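Local atomic coordinates of arginyl-trna synthetase (Thermus thermophilus, PDB entry 1IQ0), a protein that probably joins L-arginine to its cognate tRNA(Arg) at the expense of ATP, as a monomeric class I aminoacyl-tRNA synthetase. Residues 307-310 with 311-314; 529-532 with 533-537. One frame throughout, in Å; residues are numbered along the deposited sequence.

Contact 1 of 2, residues 307-310 with 311-314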
ATOM      1  N   ALA A 307      -7.707  14.622 -17.857  1.00 19.83           N
ATOM      2  CA  ALA A 307      -7.413  15.976 -17.388  1.00 16.76           C
ATOM      3  C   ALA A 307      -6.700  15.952 -16.034  1.00 17.90           C
ATOM      4  O   ALA A 307      -5.654  16.576 -15.857  1.00 20.23           O
ATOM      5  CB  ALA A 307      -8.712  16.788 -17.269  1.00 16.29           C
ATOM      6  N   PHE A 308      -7.285  15.223 -15.087  1.00 15.03           N
ATOM      7  CA  PHE A 308      -6.748  15.094 -13.739  1.00 15.40           C
ATOM      8  C   PHE A 308      -5.358  14.443 -13.762  1.00 15.42           C
ATOM      9  O   PHE A 308      -4.450  14.882 -13.060  1.00 17.57           O
ATOM     10  CB  PHE A 308      -7.728  14.274 -12.886  1.00 19.44           C
ATOM     11  CG  PHE A 308      -7.438  14.307 -11.405  1.00 18.60           C
ATOM     12  CD1 PHE A 308      -6.914  15.445 -10.804  1.00 19.13           C
ATOM     13  CD2 PHE A 308      -7.759  13.212 -10.599  1.00 17.83           C
ATOM     14  CE1 PHE A 308      -6.716  15.494  -9.418  1.00 18.38           C
ATOM     15  CE2 PHE A 308      -7.567  13.254  -9.219  1.00 18.00           C
ATOM     16  CZ  PHE A 308      -7.046  14.396  -8.629  1.00 15.04           C
ATOM     17  N   GLN A 309      -5.196  13.396 -14.563  1.00 20.64           N
ATOM     18  CA  GLN A 309      -3.902  12.724 -14.684  1.00 20.03           C
ATOM     19  C   GLN A 309      -2.858  13.724 -15.188  1.00 21.13           C
ATOM     20  O   GLN A 309      -1.721  13.724 -14.730  1.00 20.38           O
ATOM     21  CB  GLN A 309      -3.993  11.563 -15.677  1.00 21.09           C
ATOM     22  CG  GLN A 309      -2.704  10.765 -15.852  1.00 17.51           C
ATOM     23  CD  GLN A 309      -2.329   9.977 -14.604  1.00 21.85           C
ATOM     24  OE1 GLN A 309      -3.195   9.426 -13.925  1.00 23.76           O
ATOM     25  NE2 GLN A 309      -1.033   9.909 -14.308  1.00 19.59           N
ATOM     26  N   PHE A 310      -3.250  14.564 -16.142  1.00 17.84           N
ATOM     27  CA  PHE A 310      -2.344  15.565 -16.695  1.00 15.75           C
ATOM     28  C   PHE A 310      -1.850  16.535 -15.622  1.00 17.54           C
ATOM     29  O   PHE A 310      -0.676  16.908 -15.607  1.00 22.96           O
ATOM     30  CB  PHE A 310      -3.034  16.343 -17.827  1.00 14.11           C
ATOM     31  CG  PHE A 310      -3.008  15.639 -19.166  1.00 19.79           C
ATOM     32  CD1 PHE A 310      -3.457  16.291 -20.314  1.00 19.01           C
ATOM     33  CD2 PHE A 310      -2.529  14.336 -19.285  1.00 20.83           C
ATOM     34  CE1 PHE A 310      -3.431  15.663 -21.559  1.00 23.20           C
ATOM     35  CE2 PHE A 310      -2.499  13.697 -20.531  1.00 19.86           C
ATOM     36  CZ  PHE A 310      -2.951  14.364 -21.672  1.00 17.52           C
ATOM     37  N   TRP A 311      -2.746  16.936 -14.724  1.00 21.78           N
ATOM     38  CA  TRP A 311      -2.384  17.853 -13.652  1.00 19.30           C
ATOM     39  C   TRP A 311      -1.431  17.167 -12.682  1.00 21.78           C
ATOM     40  O   TRP A 311      -0.448  17.755 -12.251  1.00 24.27           O
ATOM     41  CB  TRP A 311      -3.630  18.316 -12.893  1.00 12.87           C
ATOM     42  CG  TRP A 311      -3.295  19.079 -11.635  1.00 15.25           C
ATOM     43  CD1 TRP A 311      -2.937  20.398 -11.536  1.00 15.64           C
ATOM     44  CD2 TRP A 311      -3.223  18.545 -10.305  1.00 17.14           C
ATOM     45  NE1 TRP A 311      -2.644  20.715 -10.222  1.00 16.89           N
ATOM     46  CE2 TRP A 311      -2.811  19.595  -9.451  1.00 13.70           C
ATOM     47  CE3 TRP A 311      -3.461  17.279  -9.755  1.00 17.67           C
ATOM     48  CZ2 TRP A 311      -2.633  19.416  -8.076  1.00 16.13           C
ATOM     49  CZ3 TRP A 311      -3.285  17.098  -8.385  1.00 13.09           C
ATOM     50  CH2 TRP A 311      -2.874  18.160  -7.562  1.00 16.20           C
ATOM     51  N   LYS A 312      -1.731  15.918 -12.341  1.00 18.32           N
ATOM     52  CA  LYS A 312      -0.893  15.154 -11.417  1.00 17.62           C
ATOM     53  C   LYS A 312       0.557  15.104 -11.879  1.00 19.87           C
ATOM     54  O   LYS A 312       1.476  15.181 -11.062  1.00 21.42           O
ATOM     55  CB  LYS A 312      -1.415  13.720 -11.278  1.00 15.08           C
ATOM     56  CG  LYS A 312      -2.729  13.576 -10.513  1.00 14.80           C
ATOM     57  CD  LYS A 312      -3.086  12.100 -10.344  1.00 14.10           C
ATOM     58  CE  LYS A 312      -4.312  11.895  -9.457  1.00 14.77           C
ATOM     59  NZ  LYS A 312      -4.657  10.438  -9.402  1.00 15.47           N
ATOM     60  N   MET A 313       0.759  14.976 -13.190  1.00 20.70           N
ATOM     61  CA  MET A 313       2.108  14.900 -13.736  1.00 19.67           C
ATOM     62  C   MET A 313       2.672  16.240 -14.219  1.00 21.68           C
ATOM     63  O   MET A 313       3.688  16.275 -14.905  1.00 22.56           O
ATOM     64  CB  MET A 313       2.161  13.843 -14.854  1.00 16.81           C
ATOM     65  CG  MET A 313       1.883  12.416 -14.328  1.00 14.64           C
ATOM     66  SD  MET A 313       1.787  11.125 -15.586  1.00 22.15           S
ATOM     67  CE  MET A 313       2.784   9.777 -14.789  1.00 17.54           C
ATOM     68  N   GLY A 314       2.010  17.336 -13.859  1.00 21.44           N
ATOM     69  CA  GLY A 314       2.502  18.655 -14.228  1.00 20.48           C
ATOM     70  C   GLY A 314       2.283  19.124 -15.650  1.00 20.65           C
ATOM     71  O   GLY A 314       2.790  20.172 -16.050  1.00 20.92           O
TER
HETATM   72  O   HOH W   1      -5.132   9.705 -12.005  1.00 25.40           O
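The last turns of helix 301-312, in the class I catalytic domain, end in a Schellman motif, and here Phe308 is flanked by Trp311 and Lys312. Lys312 lays only its CE over one face of the Phe308 ring. This CE sits 3.5 Å from Phe308 CE2, offset toward the rim, in a CH-pi contact. The chain of Lys312 is extended beyond CG, with chi2 -175°, which sets CE over the ring and takes NZ on to its polar partners. The Trp311 indole lies alongside the phenyl ring. The two planes are nearly parallel (7°), but displaced so far that little of one ring lies over the other; Phe308 CE1 meets Trp311 CE3 at 3.7 Å. An alanine at Phe308 is likely to open a gap beside the indole and leave Lys312 CE without the ring face it rests on.

On the next strip of the helix, Gln309 bends at chi2 (68°) and turns its amide so that NE2 bonds Thr349 OG1 and, weakly, Met313 SD at 3.3 Å, while OE1 accepts from a water 2.7 Å away. That water accepts in turn from Lys312 NZ.

The backbone bond from Lys312 N to Phe308 O is 3.0 Å long. Met313 leaves the helical conformation, and Gly314, at positive phi, is the C-prime residue of the motif. Ile315 N turns back to Phe310 O.

The Lys312 ammonium also forms a salt bridge with Glu108, at the end of strand 104-108. A buried charge thus has a carboxylate and a water, while the carbon next to it, CE, packs on an aromatic face. This pairing probably favours the protonated lysine.

Contact 2 of 2, residues 529-532 with 533-537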
ATOM      1  N   ALA A 529       4.114  -8.118   4.214  1.00 19.27           N
ATOM      2  CA  ALA A 529       3.253  -8.740   5.200  1.00 22.85           C
ATOM      3  C   ALA A 529       3.655 -10.194   5.379  1.00 24.24           C
ATOM      4  O   ALA A 529       3.804 -10.667   6.500  1.00 24.78           O
ATOM      5  CB  ALA A 529       1.792  -8.647   4.755  1.00 20.44           C
ATOM      6  N   GLN A 530       3.840 -10.897   4.265  1.00 21.25           N
ATOM      7  CA  GLN A 530       4.222 -12.300   4.311  1.00 22.49           C
ATOM      8  C   GLN A 530       5.606 -12.461   4.949  1.00 20.56           C
ATOM      9  O   GLN A 530       5.831 -13.390   5.718  1.00 20.42           O
ATOM     10  CB  GLN A 530       4.207 -12.898   2.903  1.00 26.69           C
ATOM     11  CG  GLN A 530       4.509 -14.390   2.847  1.00 34.46           C
ATOM     12  CD  GLN A 530       3.588 -15.207   3.742  1.00 39.32           C
ATOM     13  OE1 GLN A 530       2.359 -15.122   3.636  1.00 41.19           O
ATOM     14  NE2 GLN A 530       4.180 -16.000   4.633  1.00 39.36           N
ATOM     15  N   TYR A 531       6.532 -11.561   4.636  1.00 15.98           N
ATOM     16  CA  TYR A 531       7.859 -11.643   5.236  1.00 16.07           C
ATOM     17  C   TYR A 531       7.764 -11.533   6.759  1.00 19.60           C
ATOM     18  O   TYR A 531       8.480 -12.225   7.488  1.00 20.50           O
ATOM     19  CB  TYR A 531       8.776 -10.518   4.742  1.00 18.59           C
ATOM     20  CG  TYR A 531      10.052 -10.434   5.555  1.00 16.99           C
ATOM     21  CD1 TYR A 531      11.060 -11.393   5.411  1.00 18.02           C
ATOM     22  CD2 TYR A 531      10.225  -9.442   6.524  1.00 17.49           C
ATOM     23  CE1 TYR A 531      12.210 -11.368   6.217  1.00 16.57           C
ATOM     24  CE2 TYR A 531      11.373  -9.409   7.337  1.00 22.09           C
ATOM     25  CZ  TYR A 531      12.358 -10.379   7.175  1.00 20.87           C
ATOM     26  OH  TYR A 531      13.488 -10.366   7.969  1.00 18.80           O
ATOM     27  N   LEU A 532       6.893 -10.649   7.235  1.00 18.06           N
ATOM     28  CA  LEU A 532       6.739 -10.451   8.671  1.00 18.18           C
ATOM     29  C   LEU A 532       6.177 -11.690   9.358  1.00 19.49           C
ATOM     30  O   LEU A 532       6.545 -11.991  10.490  1.00 17.85           O
ATOM     31  CB  LEU A 532       5.857  -9.232   8.949  1.00 24.16           C
ATOM     32  CG  LEU A 532       6.466  -7.886   8.530  1.00 22.46           C
ATOM     33  CD1 LEU A 532       5.510  -6.759   8.912  1.00 25.16           C
ATOM     34  CD2 LEU A 532       7.819  -7.682   9.210  1.00 20.20           C
ATOM     35  N   LEU A 533       5.285 -12.404   8.678  1.00 21.84           N
ATOM     36  CA  LEU A 533       4.724 -13.629   9.233  1.00 24.06           C
ATOM     37  C   LEU A 533       5.859 -14.641   9.362  1.00 27.20           C
ATOM     38  O   LEU A 533       6.008 -15.290  10.399  1.00 28.89           O
ATOM     39  CB  LEU A 533       3.634 -14.197   8.317  1.00 20.65           C
ATOM     40  CG  LEU A 533       2.254 -13.539   8.417  1.00 25.29           C
ATOM     41  CD1 LEU A 533       1.294 -14.169   7.413  1.00 22.09           C
ATOM     42  CD2 LEU A 533       1.720 -13.716   9.831  1.00 23.73           C
ATOM     43  N   ASP A 534       6.659 -14.765   8.303  1.00 26.13           N
ATOM     44  CA  ASP A 534       7.781 -15.692   8.306  1.00 24.75           C
ATOM     45  C   ASP A 534       8.815 -15.352   9.382  1.00 24.24           C
ATOM     46  O   ASP A 534       9.336 -16.242  10.049  1.00 24.52           O
ATOM     47  CB  ASP A 534       8.467 -15.712   6.936  1.00 27.71           C
ATOM     48  CG  ASP A 534       7.559 -16.229   5.827  1.00 30.33           C
ATOM     49  OD1 ASP A 534       6.622 -16.999   6.125  1.00 34.79           O
ATOM     50  OD2 ASP A 534       7.791 -15.886   4.652  1.00 34.21           O
ATOM     51  N   LEU A 535       9.114 -14.068   9.549  1.00 18.21           N
ATOM     52  CA  LEU A 535      10.097 -13.664  10.541  1.00 20.48           C
ATOM     53  C   LEU A 535       9.568 -13.922  11.950  1.00 21.63           C
ATOM     54  O   LEU A 535      10.308 -14.376  12.825  1.00 21.09           O
ATOM     55  CB  LEU A 535      10.458 -12.188  10.383  1.00 11.71           C
ATOM     56  CG  LEU A 535      11.580 -11.719  11.323  1.00 14.67           C
ATOM     57  CD1 LEU A 535      12.869 -12.534  11.059  1.00 14.23           C
ATOM     58  CD2 LEU A 535      11.832 -10.239  11.112  1.00 13.85           C
ATOM     59  N   ALA A 536       8.288 -13.638  12.163  1.00 23.01           N
ATOM     60  CA  ALA A 536       7.686 -13.857  13.465  1.00 22.33           C
ATOM     61  C   ALA A 536       7.679 -15.354  13.768  1.00 23.23           C
ATOM     62  O   ALA A 536       7.869 -15.762  14.917  1.00 22.62           O
ATOM     63  CB  ALA A 536       6.271 -13.297  13.494  1.00 10.75           C
ATOM     64  N   ALA A 537       7.473 -16.169  12.737  1.00 21.06           N
ATOM     65  CA  ALA A 537       7.464 -17.623  12.902  1.00 20.58           C
ATOM     66  C   ALA A 537       8.871 -18.103  13.257  1.00 19.50           C
ATOM     67  O   ALA A 537       9.046 -19.006  14.079  1.00 21.27           O
ATOM     68  CB  ALA A 537       6.992 -18.310  11.611  1.00 16.14           C
TER
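Tyr531 and Leu535, one turn apart on helix 525-544, run alongside each other in the same direction. Leu535 CB is 3.5 Å from Tyr531 O and stands over one face of the Tyr531 ring, toward its rim. Leu535 CG is 4.1 Å from Tyr531 OH. Both methyls then come up to the phenol end from the same side: CD2 is 3.6 Å from Tyr531 OH and also touches Tyr531 CE2, while CD1 is 3.8 Å from that oxygen. In both residues CG is anti to the backbone N (Leu535 chi1 -175°), which sends the two side chains off together. The hydroxyl has its polar partner in Asp508 O.

On the exposed side, Gln530 NE2 reaches Asp534 OD1 at 3.0 Å. This hydrogen bond is weak, with an N-H...O angle of 133°, and the amide and carboxylate planes stand 48° apart. Beneath it, Asp534 N bonds to Gln530 O at 3.0 Å.

The segment belongs to the DALR anticodon-binding domain. Leu535 packs on Leu573, Thr576 and Leu577 of helix 562-583. Leu533 and Ala536 meet Tyr472 of helix 470-487, and Ala529 and Leu533 touch Phe444 of helix 430-448.

Overall arrangement
Both contacts are local, and the two share no element: contact 1 runs off the end of helix 301-312 in the catalytic domain, and contact 2 stays inside helix 525-544 of the anticodon-binding domain. Their centres are 38 Å apart, on opposite sides of the chain's centre, and they do not touch. Contact 1 is mostly buried and set against the mixed sheet, and it mixes aromatic rings with a buried lysine charge that is paired with a carboxylate. Contact 2 has two sides. Its leucines, with Ala529 and Ala536, are buried among neighbouring helices and loops, while its amide and carboxylate, both exposed, are joined by a weak bond.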